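Local coordinates for protein CofB (Escherichia coli, PDB 4QS4) that is a minor pilin with a type IV pilin fold that initiates assembly of the CFA/III pilus of enterotoxigenic Escherichia coli, at residues D68-M73 with D185-E190; I129-F134 with D149-F154. All coordinates share one frame; numbering follows the deposited sequence.

Contact 1: residues D68-M73 with D185-E190; sequences DLNSTM and DIYVVE. With SO4 (sulfate ion), chain F.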
loop_
_atom_site.group_PDB
_atom_site.type_symbol
_atom_site.label_atom_id
_atom_site.label_comp_id
_atom_site.label_asym_id
_atom_site.label_seq_id
_atom_site.Cartn_x
_atom_site.Cartn_y
_atom_site.Cartn_z
ATOM N N ASP A 68 -30.741 26.650 -15.771
ATOM C CA ASP A 68 -29.905 27.795 -16.109
ATOM C C ASP A 68 -29.462 28.468 -14.808
ATOM O O ASP A 68 -30.300 28.837 -13.979
ATOM C CB ASP A 68 -30.705 28.759 -17.001
ATOM C CG ASP A 68 -29.928 30.011 -17.394
ATOM O OD1 ASP A 68 -28.705 30.097 -17.157
ATOM O OD2 ASP A 68 -30.576 30.928 -17.950
ATOM N N LEU A 69 -28.150 28.611 -14.640
ATOM C CA LEU A 69 -27.557 29.271 -13.472
ATOM C C LEU A 69 -28.072 30.690 -13.250
ATOM O O LEU A 69 -28.062 31.177 -12.123
ATOM C CB LEU A 69 -26.026 29.338 -13.600
ATOM C CG LEU A 69 -25.155 28.113 -13.306
ATOM C CD1 LEU A 69 -25.337 27.648 -11.873
ATOM C CD2 LEU A 69 -25.433 26.982 -14.283
ATOM N N ASN A 70 -28.481 31.360 -14.325
ATOM C CA ASN A 70 -28.938 32.748 -14.254
ATOM C C ASN A 70 -30.447 32.920 -14.083
ATOM O O ASN A 70 -30.910 34.034 -13.891
ATOM C CB ASN A 70 -28.484 33.519 -15.502
ATOM C CG ASN A 70 -26.978 33.680 -15.571
ATOM O OD1 ASN A 70 -26.288 33.676 -14.555
ATOM N ND2 ASN A 70 -26.465 33.836 -16.776
ATOM N N SER A 71 -31.204 31.829 -14.147
ATOM C CA SER A 71 -32.660 31.904 -14.036
ATOM C C SER A 71 -33.100 31.991 -12.568
ATOM O O SER A 71 -32.315 31.752 -11.660
ATOM C CB SER A 71 -33.307 30.705 -14.730
ATOM O OG SER A 71 -33.015 29.513 -14.031
ATOM N N THR A 72 -34.360 32.340 -12.345
ATOM C CA THR A 72 -34.858 32.618 -10.988
ATOM C C THR A 72 -34.836 31.383 -10.074
ATOM O O THR A 72 -35.211 30.272 -10.473
ATOM C CB THR A 72 -36.268 33.264 -11.018
ATOM O OG1 THR A 72 -36.831 33.309 -9.694
ATOM C CG2 THR A 72 -37.199 32.506 -11.938
ATOM N N MET A 73 -34.363 31.584 -8.847
ATOM C CA MET A 73 -34.348 30.520 -7.846
ATOM C C MET A 73 -35.762 30.271 -7.337
ATOM O O MET A 73 -36.558 31.204 -7.214
ATOM C CB MET A 73 -33.431 30.892 -6.680
ATOM C CG MET A 73 -31.978 31.062 -7.092
ATOM S SD MET A 73 -30.904 31.659 -5.766
ATOM C CE MET A 73 -31.136 30.352 -4.572
ATOM N N ASP A 185 -19.912 26.885 -10.190
ATOM C CA ASP A 185 -20.057 28.340 -10.146
ATOM C C ASP A 185 -20.366 28.764 -8.710
ATOM O O ASP A 185 -20.827 27.950 -7.896
ATOM C CB ASP A 185 -21.188 28.800 -11.078
ATOM C CG ASP A 185 -20.692 29.225 -12.465
ATOM O OD1 ASP A 185 -19.894 30.185 -12.555
ATOM O OD2 ASP A 185 -21.126 28.618 -13.466
ATOM N N ILE A 186 -20.085 30.029 -8.403
ATOM C CA ILE A 186 -20.423 30.640 -7.119
ATOM C C ILE A 186 -21.134 31.976 -7.379
ATOM O O ILE A 186 -20.548 32.881 -7.963
ATOM C CB ILE A 186 -19.169 30.929 -6.268
ATOM C CG1 ILE A 186 -18.323 29.664 -6.071
ATOM C CG2 ILE A 186 -19.576 31.521 -4.920
ATOM C CD1 ILE A 186 -16.901 29.942 -5.624
ATOM N N TYR A 187 -22.384 32.093 -6.940
ATOM C CA TYR A 187 -23.167 33.317 -7.141
ATOM C C TYR A 187 -23.474 33.979 -5.807
ATOM O O TYR A 187 -23.598 33.311 -4.777
ATOM C CB TYR A 187 -24.485 33.022 -7.864
ATOM C CG TYR A 187 -24.391 32.821 -9.370
ATOM C CD1 TYR A 187 -24.877 33.784 -10.253
ATOM C CD2 TYR A 187 -23.845 31.662 -9.910
ATOM C CE1 TYR A 187 -24.817 33.598 -11.625
ATOM C CE2 TYR A 187 -23.787 31.473 -11.286
ATOM C CZ TYR A 187 -24.275 32.444 -12.136
ATOM O OH TYR A 187 -24.216 32.268 -13.501
ATOM N N VAL A 188 -23.589 35.302 -5.836
ATOM C CA VAL A 188 -24.028 36.064 -4.682
ATOM C C VAL A 188 -25.549 36.065 -4.649
ATOM O O VAL A 188 -26.205 36.326 -5.662
ATOM C CB VAL A 188 -23.514 37.519 -4.738
ATOM C CG1 VAL A 188 -24.112 38.351 -3.612
ATOM C CG2 VAL A 188 -21.995 37.539 -4.674
ATOM N N VAL A 189 -26.106 35.777 -3.480
ATOM C CA VAL A 189 -27.549 35.789 -3.306
ATOM C C VAL A 189 -27.934 36.734 -2.184
ATOM O O VAL A 189 -27.091 37.155 -1.392
ATOM C CB VAL A 189 -28.108 34.373 -3.051
ATOM C CG1 VAL A 189 -28.036 33.552 -4.331
ATOM C CG2 VAL A 189 -27.366 33.675 -1.917
ATOM N N GLU A 190 -29.212 37.077 -2.138
ATOM C CA GLU A 190 -29.714 38.030 -1.178
ATOM C C GLU A 190 -31.164 37.751 -0.827
ATOM O O GLU A 190 -31.872 37.040 -1.545
ATOM C CB GLU A 190 -29.596 39.450 -1.739
ATOM C CG GLU A 190 -30.539 39.738 -2.898
ATOM C CD GLU A 190 -30.322 41.108 -3.502
ATOM O OE1 GLU A 190 -29.178 41.419 -3.882
ATOM O OE2 GLU A 190 -31.304 41.867 -3.605
HETATM S S SO4 F . -34.295 27.251 -16.468
HETATM O O1 SO4 F . -34.254 28.165 -17.634
HETATM O O2 SO4 F . -35.448 27.610 -15.606
HETATM O O3 SO4 F . -34.423 25.864 -16.967
HETATM O O4 SO4 F . -33.060 27.368 -15.684
#

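Contact 2: residues I129-F134 with D149-F154; sequences IDRIDF and DFILTF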
loop_
_atom_site.group_PDB
_atom_site.type_symbol
_atom_site.label_atom_id
_atom_site.label_comp_id
_atom_site.label_asym_id
_atom_site.label_seq_id
_atom_site.Cartn_x
_atom_site.Cartn_y
_atom_site.Cartn_z
ATOM N N ILE A 129 -25.256 26.546 6.175
ATOM C CA ILE A 129 -26.054 26.094 5.038
ATOM C C ILE A 129 -27.524 26.299 5.394
ATOM O O ILE A 129 -28.022 25.697 6.345
ATOM C CB ILE A 129 -25.811 24.610 4.691
ATOM C CG1 ILE A 129 -24.347 24.376 4.323
ATOM C CG2 ILE A 129 -26.708 24.185 3.528
ATOM C CD1 ILE A 129 -23.934 22.918 4.335
ATOM N N ASP A 130 -28.206 27.162 4.639
ATOM C CA ASP A 130 -29.584 27.542 4.946
ATOM C C ASP A 130 -30.598 26.794 4.082
ATOM O O ASP A 130 -31.763 26.656 4.460
ATOM C CB ASP A 130 -29.768 29.056 4.762
ATOM C CG ASP A 130 -31.075 29.567 5.364
ATOM O OD1 ASP A 130 -31.393 29.190 6.515
ATOM O OD2 ASP A 130 -31.789 30.347 4.696
ATOM N N ARG A 131 -30.147 26.305 2.930
ATOM C CA ARG A 131 -31.049 25.752 1.928
ATOM C C ARG A 131 -30.258 24.984 0.873
ATOM O O ARG A 131 -29.117 25.329 0.568
ATOM C CB ARG A 131 -31.838 26.903 1.287
ATOM C CG ARG A 131 -32.552 26.584 -0.012
ATOM C CD ARG A 131 -33.284 27.812 -0.535
ATOM N NE ARG A 131 -33.483 27.741 -1.983
ATOM C CZ ARG A 131 -34.258 28.573 -2.676
ATOM N NH1 ARG A 131 -34.936 29.553 -2.070
ATOM N NH2 ARG A 131 -34.367 28.417 -3.990
ATOM N N ILE A 132 -30.874 23.936 0.337
ATOM C CA ILE A 132 -30.274 23.114 -0.709
ATOM C C ILE A 132 -31.269 22.978 -1.860
ATOM O O ILE A 132 -32.437 22.693 -1.631
ATOM C CB ILE A 132 -29.902 21.712 -0.176
ATOM C CG1 ILE A 132 -28.942 21.838 1.009
ATOM C CG2 ILE A 132 -29.278 20.848 -1.271
ATOM C CD1 ILE A 132 -28.692 20.538 1.747
ATOM N N ASP A 133 -30.801 23.192 -3.091
ATOM C CA ASP A 133 -31.638 23.044 -4.282
ATOM C C ASP A 133 -31.107 21.877 -5.108
ATOM O O ASP A 133 -29.965 21.913 -5.568
ATOM C CB ASP A 133 -31.609 24.308 -5.149
ATOM C CG ASP A 133 -32.188 25.535 -4.446
ATOM O OD1 ASP A 133 -32.583 25.435 -3.274
ATOM O OD2 ASP A 133 -32.250 26.608 -5.077
ATOM N N PHE A 134 -31.936 20.851 -5.279
ATOM C CA PHE A 134 -31.640 19.753 -6.197
ATOM C C PHE A 134 -32.259 20.084 -7.551
ATOM O O PHE A 134 -33.462 19.971 -7.712
ATOM C CB PHE A 134 -32.232 18.430 -5.689
ATOM C CG PHE A 134 -31.592 17.879 -4.439
ATOM C CD1 PHE A 134 -30.296 18.192 -4.073
ATOM C CD2 PHE A 134 -32.298 16.976 -3.649
ATOM C CE1 PHE A 134 -29.722 17.641 -2.933
ATOM C CE2 PHE A 134 -31.731 16.424 -2.507
ATOM C CZ PHE A 134 -30.443 16.760 -2.149
ATOM N N ASP A 149 -27.227 22.885 -5.567
ATOM C CA ASP A 149 -26.880 24.218 -5.092
ATOM C C ASP A 149 -27.012 24.302 -3.582
ATOM O O ASP A 149 -28.034 23.906 -3.019
ATOM C CB ASP A 149 -27.776 25.284 -5.727
ATOM C CG ASP A 149 -27.582 25.406 -7.222
ATOM O OD1 ASP A 149 -26.508 25.018 -7.745
ATOM O OD2 ASP A 149 -28.520 25.912 -7.877
ATOM N N PHE A 150 -25.973 24.821 -2.933
ATOM C CA PHE A 150 -25.996 25.068 -1.501
ATOM C C PHE A 150 -26.006 26.561 -1.257
ATOM O O PHE A 150 -25.097 27.267 -1.680
ATOM C CB PHE A 150 -24.777 24.442 -0.832
ATOM C CG PHE A 150 -24.761 22.951 -0.922
ATOM C CD1 PHE A 150 -25.319 22.177 0.086
ATOM C CD2 PHE A 150 -24.211 22.322 -2.028
ATOM C CE1 PHE A 150 -25.308 20.788 -0.000
ATOM C CE2 PHE A 150 -24.202 20.941 -2.122
ATOM C CZ PHE A 150 -24.751 20.176 -1.110
ATOM N N ILE A 151 -27.052 27.029 -0.593
ATOM C CA ILE A 151 -27.176 28.436 -0.253
ATOM C C ILE A 151 -26.638 28.620 1.159
ATOM O O ILE A 151 -27.185 28.067 2.115
ATOM C CB ILE A 151 -28.632 28.926 -0.344
ATOM C CG1 ILE A 151 -29.089 28.972 -1.815
ATOM C CG2 ILE A 151 -28.762 30.310 0.290
ATOM C CD1 ILE A 151 -29.367 27.618 -2.439
ATOM N N LEU A 152 -25.551 29.373 1.267
ATOM C CA LEU A 152 -24.929 29.656 2.545
ATOM C C LEU A 152 -25.378 31.019 3.042
ATOM O O LEU A 152 -25.133 32.026 2.386
ATOM C CB LEU A 152 -23.411 29.633 2.402
ATOM C CG LEU A 152 -22.841 28.313 1.889
ATOM C CD1 LEU A 152 -21.327 28.338 1.946
ATOM C CD2 LEU A 152 -23.391 27.138 2.685
ATOM N N THR A 153 -26.060 31.039 4.183
ATOM C CA THR A 153 -26.503 32.286 4.796
ATOM C C THR A 153 -25.361 32.898 5.599
ATOM O O THR A 153 -24.641 32.191 6.310
ATOM C CB THR A 153 -27.736 32.086 5.706
ATOM O OG1 THR A 153 -28.264 33.362 6.090
ATOM C CG2 THR A 153 -27.394 31.282 6.967
ATOM N N PHE A 154 -25.192 34.209 5.472
ATOM C CA PHE A 154 -24.183 34.930 6.236
ATOM C C PHE A 154 -24.864 35.780 7.304
ATOM O O PHE A 154 -25.570 36.737 6.989
ATOM C CB PHE A 154 -23.319 35.807 5.331
ATOM C CG PHE A 154 -22.176 36.460 6.051
ATOM C CD1 PHE A 154 -21.046 35.728 6.384
ATOM C CD2 PHE A 154 -22.233 37.803 6.414
ATOM C CE1 PHE A 154 -19.988 36.320 7.061
ATOM C CE2 PHE A 154 -21.178 38.402 7.090
ATOM C CZ PHE A 154 -20.054 37.659 7.413
HETATM O O HOH W 1 -30.586 27.527 -7.064
#

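Contact 1: residues D68-M73 with D185-E190
L69, second residue of a type I turn from D68 to S71, reaches across to Y187 of strand 185-190. The turn is internally braced: D68 OD1 takes the backbone N-H of N70 in an Asx turn, a nearly straight bond (172°) that arrives from above the carboxylate plane. L69 lays CB beside the phenol end of Y187, 3.9 Å from CZ, the two side chains crossing at about a right angle, while its CG comes within 4.1 Å of D185 OD2. The carbonyl O of L69 lies over one face of the Y187 ring, towards the rim, and also accepts from R230, which makes a cation-pi contact with Y187. N70 supplies the direct polar link: Y187 OH donates to N70 OD1 at 2.7 Å. Amide and ring planes stand 71° apart there, and the donor is tilted 34° from the carbonyl plane. The contact thus lays the long loop before strand 81-82 over the antiparallel sheet of the pilin domain. On the side of the turn away from strand 185-190, S71 OG lies 2.7 Å from O4 of a sulfate ion, probably from the crystallisation liquor. M73 returns to the strand and lays its SD 3.7 Å from V189 CG1.

Contact 2: residues I129-F134 with D149-F154
R131 and D133, on the same face of strand 129-134, form a side-on salt bridge beside I151 of the partner strand. R131 NE meets the syn lone pair of D133 OD1 at 2.8 Å, and NH2 reaches OD2 at 3.0 Å; both oxygens lie close to the guanidinium plane. R131 NH2 also donates to S74 O, and NH1 to A196 O. The extended R131 chain, CG anti to the backbone N (chi1 164°), carries the group alongside I151, whose CD1 touches R131 CG and also packs against the D133 carboxylate. A water in hydrogen-bonding reach of D133 OD2 and D149 OD2, 2.7 Å from each, probably eases the closeness of two carboxylates; S232 and R147 also bind D149. With an alanine at D133, R131 would be likely to lose its carboxylate mate and the water one of these two anchors. Backbone pairing is regular at one end, where D133 and D149 exchange two N-H...O bonds, both 2.9 Å. I151 N donates to R131 O, but I151 O accepts from D130 N, so D130 and R131 both face I151. On the opposite face, I132 CG1 packs 3.8 Å from F150 CD1, side by side, and I129 CG1 presses on L152 CD2 at 3.4 Å, tighter than usual van der Waals contact. F150 continues onto I24 and I27 of helix 9-32. Strand directions 153° apart are antiparallel, the one-residue register shift marks a classic bulge, and strands 127-136 and 145-154, consecutive in sequence, make a hairpin on the N-terminal helix, as in the type IV pilin fold.

Overall arrangement
Contacts 1 and 2 lie 11 Å apart, centre to centre, and both reach the same antiparallel sheet, in which strand 226-233 runs between strands 145-154 and 185-191. M73 joins them directly: besides its place in contact 1, its CE lies 3.7 Å from I151 CG1 and 3.9 Å from D133 OD2, so M73 packs on the face carrying R131, D133 and I151. M73 CB also comes within 3.8 Å of R131 NH2. A looser meeting, V189 CG2 to I151 CG2 at 4.3 Å, spans the two strands beneath the loop. Along the chain the hairpin of contact 2 is nested inside the loop closed by contact 1.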